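Local coordinates for protein pelota homolog (PDB 3OBY) that probably recognises stalled ribosomes, cleaves their mRNA as an endoribonuclease and helps to release non-functional ribosomes, at residues A[28-39]-A[105-115]. Numbering follows the deposited sequence.
Sequences LRFIIEKGDVVF and LSIIKKWKPEQ
Ile31 CG2 meets the indole of Trp111 obliquely at CZ3. On one face of that indole, offset toward the rim, lies Lys109 CG; at its edge, in plane, is Ile107 O. Across this contact the Glu33 carboxylate accepts through OE1. Lys109 NZ meets Glu33 OE1 on its anti lone pair at 2.6 Å. Gln115 NE2 comes from above the carboxylate plane, 2.9 Å from Glu33 OE1, and keeps this oxygen close to its own amide plane. Lys112 NZ also lies by Glu33 OE1, in a salt bridge modelled too short for its detail to be trusted. Asp36 OD2 is held from opposite faces, by Glu33 N and by Lys109 NZ, the latter at 2.8 Å on the syn side. The Lys109 chain bends about CG-CD (chi3 -64°) and its NZ reaches Ile31 O, 2.7 Å away. A methionine in place of Lys109 would probably leave Glu33 and Asp36 without their shared positive charge and Ile31 O without this donor. Beside this polar group, Ile107 CD1 crosses Ile32 at CG1, an apolar contact. Strands 37-39 and 105-108 pair antiparallel in the sheet of the Sm-fold N-terminal domain, with Phe39 N to Ser106 O at 2.8 Å. One buried ammonium ties the end of helix 22-31 and the turn from Glu33 to Asp36 to the corner after strand 105-108. Glu33 and Asp36 probably offset its charge, Glu33 being shared with Lys112.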
ATOM      1  N   LEU A  28      -6.154 -10.295   5.531  1.00 11.60           N
ATOM      2  CA  LEU A  28      -6.747 -10.116   6.854  1.00  7.88           C
ATOM      3  C   LEU A  28      -8.021 -10.937   7.012  1.00 12.55           C
ATOM      4  O   LEU A  28      -8.305 -11.453   8.094  1.00 16.41           O
ATOM      5  CB  LEU A  28      -7.062  -8.639   7.096  1.00 13.10           C
ATOM      6  CG  LEU A  28      -5.896  -7.664   7.284  1.00 10.94           C
ATOM      7  CD1 LEU A  28      -6.401  -6.235   7.198  1.00  8.57           C
ATOM      8  CD2 LEU A  28      -5.223  -7.916   8.630  1.00  7.14           C
ATOM      9  N   ARG A  29      -8.784 -11.052   5.925  1.00 11.39           N
ATOM     10  CA  ARG A  29     -10.030 -11.815   5.911  1.00  7.68           C
ATOM     11  C   ARG A  29      -9.812 -13.283   6.282  1.00 12.05           C
ATOM     12  O   ARG A  29     -10.692 -13.923   6.849  1.00 15.94           O
ATOM     13  CB  ARG A  29     -10.686 -11.713   4.530  1.00 11.09           C
ATOM     14  CG  ARG A  29     -12.010 -12.454   4.386  1.00 12.14           C
ATOM     15  CD  ARG A  29     -11.803 -13.928   4.129  1.00  1.00           C
ATOM     16  NE  ARG A  29     -13.064 -14.671   4.078  1.00 26.72           N
ATOM     17  CZ  ARG A  29     -13.618 -15.327   5.098  1.00 13.08           C
ATOM     18  NH1 ARG A  29     -13.033 -15.347   6.285  1.00 20.61           N
ATOM     19  NH2 ARG A  29     -14.755 -15.991   4.920  1.00 16.69           N
ATOM     20  N   PHE A  30      -8.639 -13.820   5.966  1.00 16.09           N
ATOM     21  CA  PHE A  30      -8.357 -15.206   6.296  1.00 15.95           C
ATOM     22  C   PHE A  30      -7.491 -15.299   7.544  1.00 20.46           C
ATOM     23  O   PHE A  30      -7.349 -16.370   8.138  1.00 22.83           O
ATOM     24  CB  PHE A  30      -7.715 -15.905   5.096  1.00  7.86           C
ATOM     25  CG  PHE A  30      -8.646 -16.055   3.929  1.00  5.06           C
ATOM     26  CD1 PHE A  30      -9.716 -16.947   3.992  1.00  1.98           C
ATOM     27  CD2 PHE A  30      -8.517 -15.238   2.802  1.00  9.30           C
ATOM     28  CE1 PHE A  30     -10.646 -17.025   2.949  1.00  1.00           C
ATOM     29  CE2 PHE A  30      -9.440 -15.308   1.754  1.00 15.21           C
ATOM     30  CZ  PHE A  30     -10.510 -16.200   1.831  1.00 17.75           C
ATOM     31  N   ILE A  31      -6.926 -14.166   7.951  1.00 19.44           N
ATOM     32  CA  ILE A  31      -6.110 -14.114   9.164  1.00 25.13           C
ATOM     33  C   ILE A  31      -7.076 -14.046  10.352  1.00 16.62           C
ATOM     34  O   ILE A  31      -6.961 -14.815  11.304  1.00 14.72           O
ATOM     35  CB  ILE A  31      -5.185 -12.867   9.182  1.00 30.82           C
ATOM     36  CG1 ILE A  31      -4.065 -13.013   8.150  1.00 18.89           C
ATOM     37  CG2 ILE A  31      -4.601 -12.678  10.560  1.00 22.97           C
ATOM     38  CD1 ILE A  31      -3.260 -14.283   8.297  1.00 55.77           C
ATOM     39  N   ILE A  32      -8.032 -13.123  10.282  1.00 12.87           N
ATOM     40  CA  ILE A  32      -9.035 -12.977  11.337  1.00 15.74           C
ATOM     41  C   ILE A  32      -9.932 -14.212  11.307  1.00 13.62           C
ATOM     42  O   ILE A  32     -10.445 -14.589  10.256  1.00 17.87           O
ATOM     43  CB  ILE A  32      -9.912 -11.755  11.098  1.00  9.10           C
ATOM     44  CG1 ILE A  32      -9.067 -10.489  11.164  1.00  7.17           C
ATOM     45  CG2 ILE A  32     -11.031 -11.718  12.121  1.00 16.40           C
ATOM     46  CD1 ILE A  32      -9.773  -9.279  10.597  1.00  1.00           C
ATOM     47  N   GLU A  33     -10.130 -14.835  12.460  1.00  4.13           N
ATOM     48  CA  GLU A  33     -10.937 -16.041  12.526  1.00  9.03           C
ATOM     49  C   GLU A  33     -12.061 -15.992  13.552  1.00 16.48           C
ATOM     50  O   GLU A  33     -12.039 -15.191  14.492  1.00 25.38           O
ATOM     51  CB  GLU A  33     -10.028 -17.227  12.829  1.00  6.26           C
ATOM     52  CG  GLU A  33      -8.960 -17.471  11.770  1.00 21.65           C
ATOM     53  CD  GLU A  33      -7.992 -18.572  12.160  1.00 14.12           C
ATOM     54  OE1 GLU A  33      -7.010 -18.282  12.872  1.00 19.92           O
ATOM     55  OE2 GLU A  33      -8.222 -19.729  11.761  1.00  9.83           O
ATOM     56  N   LYS A  34     -13.057 -16.850  13.357  1.00  8.30           N
ATOM     57  CA  LYS A  34     -14.167 -16.919  14.291  1.00 19.03           C
ATOM     58  C   LYS A  34     -13.550 -17.387  15.585  1.00 22.95           C
ATOM     59  O   LYS A  34     -12.928 -18.449  15.625  1.00 14.93           O
ATOM     60  CB  LYS A  34     -15.220 -17.923  13.819  1.00 22.69           C
ATOM     61  CG  LYS A  34     -16.074 -17.428  12.652  1.00 26.13           C
ATOM     62  CD  LYS A  34     -17.000 -18.513  12.116  1.00 19.67           C
ATOM     63  CE  LYS A  34     -16.216 -19.694  11.558  1.00 31.73           C
ATOM     64  NZ  LYS A  34     -17.092 -20.751  10.988  1.00 30.26           N
ATOM     65  N   GLY A  35     -13.705 -16.580  16.631  1.00 26.19           N
ATOM     66  CA  GLY A  35     -13.149 -16.925  17.922  1.00 16.97           C
ATOM     67  C   GLY A  35     -12.185 -15.858  18.387  1.00 20.17           C
ATOM     68  O   GLY A  35     -12.013 -15.658  19.588  1.00 23.79           O
ATOM     69  N   ASP A  36     -11.558 -15.165  17.441  1.00 16.93           N
ATOM     70  CA  ASP A  36     -10.613 -14.110  17.791  1.00  9.72           C
ATOM     71  C   ASP A  36     -11.352 -12.909  18.363  1.00 10.51           C
ATOM     72  O   ASP A  36     -12.566 -12.927  18.525  1.00 13.34           O
ATOM     73  CB  ASP A  36      -9.808 -13.652  16.563  1.00  9.65           C
ATOM     74  CG  ASP A  36      -8.985 -14.769  15.937  1.00 21.44           C
ATOM     75  OD1 ASP A  36      -8.626 -15.731  16.654  1.00 14.80           O
ATOM     76  OD2 ASP A  36      -8.679 -14.670  14.727  1.00  7.96           O
ATOM     77  N   VAL A  37     -10.604 -11.864  18.681  1.00 11.64           N
ATOM     78  CA  VAL A  37     -11.203 -10.643  19.187  1.00 13.36           C
ATOM     79  C   VAL A  37     -10.638  -9.504  18.353  1.00  9.70           C
ATOM     80  O   VAL A  37      -9.430  -9.380  18.196  1.00 21.54           O
ATOM     81  CB  VAL A  37     -10.881 -10.405  20.682  1.00 20.33           C
ATOM     82  CG1 VAL A  37     -11.410  -9.031  21.116  1.00  7.55           C
ATOM     83  CG2 VAL A  37     -11.517 -11.500  21.534  1.00  1.00           C
ATOM     84  N   VAL A  38     -11.529  -8.682  17.816  1.00 15.74           N
ATOM     85  CA  VAL A  38     -11.146  -7.557  16.976  1.00 13.27           C
ATOM     86  C   VAL A  38     -11.634  -6.218  17.529  1.00 17.58           C
ATOM     87  O   VAL A  38     -12.807  -6.070  17.883  1.00 24.44           O
ATOM     88  CB  VAL A  38     -11.719  -7.735  15.544  1.00  6.19           C
ATOM     89  CG1 VAL A  38     -11.327  -6.566  14.663  1.00  1.00           C
ATOM     90  CG2 VAL A  38     -11.228  -9.053  14.958  1.00  6.50           C
ATOM     91  N   PHE A  39     -10.722  -5.251  17.599  1.00 12.17           N
ATOM     92  CA  PHE A  39     -11.038  -3.905  18.073  1.00 25.23           C
ATOM     93  C   PHE A  39     -10.917  -2.925  16.915  1.00 26.74           C
ATOM     94  O   PHE A  39      -9.941  -2.953  16.172  1.00 29.59           O
ATOM     95  CB  PHE A  39     -10.067  -3.475  19.171  1.00 31.48           C
ATOM     96  CG  PHE A  39     -10.474  -3.894  20.547  1.00 33.60           C
ATOM     97  CD1 PHE A  39     -11.247  -3.053  21.343  1.00 20.40           C
ATOM     98  CD2 PHE A  39     -10.074  -5.130  21.057  1.00 43.32           C
ATOM     99  CE1 PHE A  39     -11.615  -3.432  22.629  1.00 30.24           C
ATOM    100  CE2 PHE A  39     -10.437  -5.524  22.344  1.00 46.13           C
ATOM    101  CZ  PHE A  39     -11.210  -4.671  23.133  1.00 41.21           C
ATOM    102  N   LEU A 105      -7.143  -1.467  12.961  1.00  8.48           N
ATOM    103  CA  LEU A 105      -7.856  -2.491  13.692  1.00  8.16           C
ATOM    104  C   LEU A 105      -6.842  -3.311  14.487  1.00 18.63           C
ATOM    105  O   LEU A 105      -5.666  -3.382  14.123  1.00 12.89           O
ATOM    106  CB  LEU A 105      -8.633  -3.413  12.753  1.00  8.57           C
ATOM    107  CG  LEU A 105      -7.828  -4.379  11.889  1.00  3.03           C
ATOM    108  CD1 LEU A 105      -8.629  -5.650  11.687  1.00  9.99           C
ATOM    109  CD2 LEU A 105      -7.479  -3.715  10.571  1.00  1.00           C
ATOM    110  N   SER A 106      -7.311  -3.912  15.577  1.00 15.37           N
ATOM    111  CA  SER A 106      -6.486  -4.736  16.441  1.00 12.17           C
ATOM    112  C   SER A 106      -7.055  -6.144  16.482  1.00 19.87           C
ATOM    113  O   SER A 106      -8.249  -6.341  16.717  1.00 16.32           O
ATOM    114  CB  SER A 106      -6.458  -4.165  17.863  1.00  4.32           C
ATOM    115  OG  SER A 106      -5.726  -2.958  17.918  1.00 37.29           O
ATOM    116  N   ILE A 107      -6.186  -7.117  16.246  1.00 19.58           N
ATOM    117  CA  ILE A 107      -6.566  -8.519  16.272  1.00 15.96           C
ATOM    118  C   ILE A 107      -5.869  -9.100  17.499  1.00 17.99           C
ATOM    119  O   ILE A 107      -4.669  -8.921  17.683  1.00 16.88           O
ATOM    120  CB  ILE A 107      -6.084  -9.252  14.994  1.00  1.00           C
ATOM    121  CG1 ILE A 107      -6.786  -8.676  13.774  1.00  6.88           C
ATOM    122  CG2 ILE A 107      -6.358 -10.740  15.086  1.00  1.00           C
ATOM    123  CD1 ILE A 107      -6.221  -9.184  12.464  1.00  1.00           C
ATOM    124  N   ILE A 108      -6.638  -9.773  18.347  1.00 21.16           N
ATOM    125  CA  ILE A 108      -6.111 -10.385  19.553  1.00 23.03           C
ATOM    126  C   ILE A 108      -6.464 -11.858  19.501  1.00 23.57           C
ATOM    127  O   ILE A 108      -7.641 -12.209  19.479  1.00 25.30           O
ATOM    128  CB  ILE A 108      -6.737  -9.758  20.805  1.00 25.53           C
ATOM    129  CG1 ILE A 108      -6.534  -8.241  20.766  1.00 31.58           C
ATOM    130  CG2 ILE A 108      -6.103 -10.347  22.057  1.00  8.30           C
ATOM    131  CD1 ILE A 108      -7.164  -7.501  21.929  1.00 33.82           C
ATOM    132  N   LYS A 109      -5.437 -12.706  19.475  1.00 22.59           N
ATOM    133  CA  LYS A 109      -5.614 -14.154  19.400  1.00 20.49           C
ATOM    134  C   LYS A 109      -4.280 -14.835  19.653  1.00 23.91           C
ATOM    135  O   LYS A 109      -3.278 -14.194  19.992  1.00 19.26           O
ATOM    136  CB  LYS A 109      -6.074 -14.549  17.991  1.00 10.57           C
ATOM    137  CG  LYS A 109      -5.046 -14.155  16.916  1.00 14.99           C
ATOM    138  CD  LYS A 109      -5.559 -14.297  15.486  1.00 21.75           C
ATOM    139  CE  LYS A 109      -5.865 -15.746  15.135  1.00 19.02           C
ATOM    140  NZ  LYS A 109      -6.391 -15.902  13.749  1.00  6.85           N
ATOM    141  N   LYS A 110      -4.289 -16.149  19.479  1.00 18.95           N
ATOM    142  CA  LYS A 110      -3.087 -16.946  19.599  1.00 24.35           C
ATOM    143  C   LYS A 110      -2.719 -17.030  18.123  1.00 26.68           C
ATOM    144  O   LYS A 110      -3.520 -17.485  17.308  1.00 26.04           O
ATOM    145  CB  LYS A 110      -3.402 -18.339  20.168  1.00 22.27           C
ATOM    146  CG  LYS A 110      -4.188 -19.271  19.235  1.00 56.85           C
ATOM    147  CD  LYS A 110      -4.584 -20.568  19.939  1.00 66.61           C
ATOM    148  CE  LYS A 110      -5.215 -21.580  18.986  1.00 64.05           C
ATOM    149  NZ  LYS A 110      -4.250 -22.089  17.969  1.00 62.64           N
ATOM    150  N   TRP A 111      -1.530 -16.565  17.768  1.00 28.60           N
ATOM    151  CA  TRP A 111      -1.116 -16.579  16.373  1.00 21.32           C
ATOM    152  C   TRP A 111      -0.389 -17.830  15.895  1.00 25.63           C
ATOM    153  O   TRP A 111       0.464 -18.388  16.590  1.00 22.64           O
ATOM    154  CB  TRP A 111      -0.252 -15.352  16.093  1.00 27.22           C
ATOM    155  CG  TRP A 111      -0.967 -14.075  16.373  1.00 27.12           C
ATOM    156  CD1 TRP A 111      -1.250 -13.546  17.596  1.00 21.93           C
ATOM    157  CD2 TRP A 111      -1.533 -13.182  15.406  1.00 27.06           C
ATOM    158  NE1 TRP A 111      -1.960 -12.380  17.453  1.00 36.54           N
ATOM    159  CE2 TRP A 111      -2.153 -12.135  16.118  1.00 24.43           C
ATOM    160  CE3 TRP A 111      -1.586 -13.171  14.004  1.00 13.47           C
ATOM    161  CZ2 TRP A 111      -2.811 -11.076  15.477  1.00 31.97           C
ATOM    162  CZ3 TRP A 111      -2.239 -12.119  13.368  1.00 21.27           C
ATOM    163  CH2 TRP A 111      -2.848 -11.089  14.107  1.00  7.19           C
ATOM    164  N   LYS A 112      -0.740 -18.273  14.691  1.00 31.92           N
ATOM    165  CA  LYS A 112      -0.099 -19.436  14.091  1.00 39.50           C
ATOM    166  C   LYS A 112       1.032 -18.889  13.231  1.00 33.44           C
ATOM    167  O   LYS A 112       0.953 -17.768  12.726  1.00 32.24           O
ATOM    168  CB  LYS A 112      -1.082 -20.205  13.210  1.00 49.35           C
ATOM    169  CG  LYS A 112      -2.389 -20.550  13.889  1.00 61.90           C
ATOM    170  CD  LYS A 112      -3.355 -21.203  12.923  1.00 69.58           C
ATOM    171  CE  LYS A 112      -4.769 -21.064  13.437  1.00 80.24           C
ATOM    172  NZ  LYS A 112      -5.074 -19.626  13.653  1.00 87.92           N
ATOM    173  N   PRO A 113       2.104 -19.668  13.055  1.00 35.22           N
ATOM    174  CA  PRO A 113       3.237 -19.209  12.243  1.00 35.44           C
ATOM    175  C   PRO A 113       2.845 -18.725  10.838  1.00 36.34           C
ATOM    176  O   PRO A 113       3.372 -17.716  10.364  1.00 34.94           O
ATOM    177  CB  PRO A 113       4.155 -20.433  12.215  1.00 33.89           C
ATOM    178  CG  PRO A 113       3.880 -21.092  13.543  1.00 29.36           C
ATOM    179  CD  PRO A 113       2.370 -20.998  13.634  1.00 39.03           C
ATOM    180  N   GLU A 114       1.918 -19.425  10.183  1.00 35.04           N
ATOM    181  CA  GLU A 114       1.493 -19.042   8.833  1.00 33.28           C
ATOM    182  C   GLU A 114       1.053 -17.583   8.749  1.00 33.10           C
ATOM    183  O   GLU A 114       1.460 -16.847   7.849  1.00 30.26           O
ATOM    184  CB  GLU A 114       0.333 -19.913   8.340  1.00 30.27           C
ATOM    185  CG  GLU A 114       0.563 -21.416   8.344  1.00 64.15           C
ATOM    186  CD  GLU A 114       0.097 -22.075   9.632  1.00 78.05           C
ATOM    187  OE1 GLU A 114       0.823 -21.989  10.651  1.00 69.10           O
ATOM    188  OE2 GLU A 114      -1.004 -22.671   9.620  1.00 71.89           O
ATOM    189  N   GLN A 115       0.207 -17.184   9.694  1.00 29.46           N
ATOM    190  CA  GLN A 115      -0.333 -15.833   9.749  1.00 14.91           C
ATOM    191  C   GLN A 115       0.755 -14.809  10.054  1.00 17.18           C
ATOM    192  O   GLN A 115       0.811 -13.725   9.461  1.00  7.62           O
ATOM    193  CB  GLN A 115      -1.434 -15.782  10.812  1.00 25.16           C
ATOM    194  CG  GLN A 115      -2.438 -16.924  10.667  1.00 31.31           C
ATOM    195  CD  GLN A 115      -3.351 -17.093  11.868  1.00 34.82           C
ATOM    196  OE1 GLN A 115      -2.901 -17.104  13.015  1.00 37.99           O
ATOM    197  NE2 GLN A 115      -4.639 -17.248  11.605  1.00 33.17           N
TER
HETATM  198  O   HOH W   1      -5.550 -17.978   8.859  1.00 29.59           O